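Local coordinates for protein Bse634I restriction endonuclease (Geobacillus stearothermophilus, PDB 1KNV) that probably cleaves double-stranded DNA as a metal-dependent type II restriction endonuclease with a PDDEXK-type nuclease fold, at residues A84-N89 with T278-I283. Sequence-based numbering, arbitrary orientation.
Sequences AIQSWN and TSFEDI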
# COMPACT_ATOMS: atom_id res chain seq x y z
N ALA B 84 0.32 -11.18 37.16
CA ALA B 84 -0.22 -9.88 37.49
C ALA B 84 0.49 -9.20 38.65
O ALA B 84 0.83 -8.02 38.57
CB ALA B 84 -1.71 -10.00 37.80
N ILE B 85 0.72 -9.93 39.74
CA ILE B 85 1.39 -9.36 40.91
C ILE B 85 2.84 -8.97 40.60
O ILE B 85 3.29 -7.88 40.96
CB ILE B 85 1.39 -10.38 42.09
CG1 ILE B 85 -0.04 -10.66 42.53
CG2 ILE B 85 2.23 -9.84 43.26
CD1 ILE B 85 -0.78 -9.44 43.00
N GLN B 86 3.56 -9.87 39.94
CA GLN B 86 4.94 -9.59 39.61
C GLN B 86 4.99 -8.33 38.76
O GLN B 86 5.77 -7.43 39.04
CB GLN B 86 5.56 -10.79 38.87
CG GLN B 86 7.08 -10.72 38.72
CD GLN B 86 7.84 -10.84 40.05
OE1 GLN B 86 9.05 -10.59 40.09
NE2 GLN B 86 7.15 -11.22 41.12
N SER B 87 4.15 -8.27 37.73
CA SER B 87 4.12 -7.10 36.84
C SER B 87 3.84 -5.82 37.59
O SER B 87 4.44 -4.78 37.31
CB SER B 87 3.07 -7.28 35.75
OG SER B 87 3.40 -8.37 34.92
N TRP B 88 2.91 -5.89 38.54
CA TRP B 88 2.54 -4.72 39.34
C TRP B 88 3.75 -4.24 40.14
O TRP B 88 4.02 -3.04 40.19
CB TRP B 88 1.37 -5.06 40.27
CG TRP B 88 1.02 -3.98 41.26
CD1 TRP B 88 1.80 -3.53 42.30
CD2 TRP B 88 -0.20 -3.24 41.33
NE1 TRP B 88 1.13 -2.56 43.00
CE2 TRP B 88 -0.09 -2.36 42.43
CE3 TRP B 88 -1.37 -3.23 40.56
CZ2 TRP B 88 -1.11 -1.48 42.78
CZ3 TRP B 88 -2.39 -2.36 40.92
CH2 TRP B 88 -2.25 -1.49 42.02
N ASN B 89 4.49 -5.16 40.76
CA ASN B 89 5.66 -4.77 41.54
C ASN B 89 6.84 -4.37 40.65
O ASN B 89 7.71 -3.60 41.07
CB ASN B 89 6.09 -5.91 42.48
CG ASN B 89 5.11 -6.12 43.63
OD1 ASN B 89 4.47 -5.18 44.10
ND2 ASN B 89 5.02 -7.36 44.11
N THR B 278 10.70 -19.41 34.05
CA THR B 278 10.90 -20.49 35.01
C THR B 278 10.80 -19.93 36.42
O THR B 278 10.11 -20.47 37.27
CB THR B 278 12.29 -21.15 34.85
OG1 THR B 278 12.44 -21.63 33.51
CG2 THR B 278 12.44 -22.32 35.81
N SER B 279 11.48 -18.81 36.63
CA SER B 279 11.49 -18.14 37.92
C SER B 279 10.78 -16.83 37.79
O SER B 279 10.52 -16.37 36.69
CB SER B 279 12.93 -17.87 38.36
OG SER B 279 13.57 -16.94 37.48
N PHE B 280 10.46 -16.23 38.92
CA PHE B 280 9.80 -14.94 38.90
C PHE B 280 10.74 -13.89 38.35
O PHE B 280 10.31 -12.88 37.81
CB PHE B 280 9.33 -14.56 40.29
CG PHE B 280 8.16 -15.35 40.72
CD1 PHE B 280 8.32 -16.66 41.16
CD2 PHE B 280 6.88 -14.84 40.58
CE1 PHE B 280 7.22 -17.45 41.45
CE2 PHE B 280 5.77 -15.61 40.87
CZ PHE B 280 5.94 -16.93 41.31
N GLU B 281 12.03 -14.13 38.48
CA GLU B 281 12.99 -13.18 37.96
C GLU B 281 12.89 -13.17 36.43
O GLU B 281 13.16 -12.15 35.80
CB GLU B 281 14.41 -13.54 38.40
CG GLU B 281 15.47 -12.65 37.79
CD GLU B 281 16.85 -12.94 38.32
OE1 GLU B 281 17.19 -14.13 38.46
OE2 GLU B 281 17.59 -11.98 38.60
N ASP B 282 12.53 -14.31 35.85
CA ASP B 282 12.40 -14.41 34.39
C ASP B 282 11.29 -13.49 33.86
O ASP B 282 11.28 -13.14 32.68
CB ASP B 282 12.10 -15.84 33.95
CG ASP B 282 13.28 -16.77 34.10
OD1 ASP B 282 14.44 -16.28 34.10
OD2 ASP B 282 13.05 -17.99 34.21
N ILE B 283 10.35 -13.14 34.74
CA ILE B 283 9.25 -12.26 34.38
C ILE B 283 9.81 -10.85 34.25
O ILE B 283 9.50 -10.14 33.30
CB ILE B 283 8.15 -12.27 35.47
CG1 ILE B 283 7.53 -13.67 35.58
CG2 ILE B 283 7.09 -11.24 35.15
CD1 ILE B 283 6.51 -13.81 36.71
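Q86 of helix 68-93 packs against F280 and I283, where a capping box precedes the turn into helix 281-291, the C-terminal helix of this PDDEXK-family nuclease. The capping box is formed by S279 and D282. D282 N donates to S279 OG at 3.3 Å. In return S279 N donates to D282 OD2 at 3.0 Å, from above the carboxylate plane. T278 N reaches the same oxygen at its anti lone pair, so two backbone N-H groups hold the carboxylate.

The contact between the segments is mainly van der Waals packing. With chi1 at -168°, the Q86 chain swings CG out opposite the backbone N, to where I283 lies. Its CG lies 3.6 Å from I283 CG2 and 3.7 Å from I283 CD1, so it meets both branches of the isoleucine. The chain then bends at chi2 and lays the amide beside F280, with amide and ring planes 60° apart. Cutting Q86 back to an alanine removes CG and the amide, and is likely to leave F280 CB and CD2 without their neighbour and I283 with only the CB contact.

P39 touches F280, and S87 meets L287 further along the C-terminal helix. At the amide end of Q86, the carbon CD lies 4.0 Å from F280 CB.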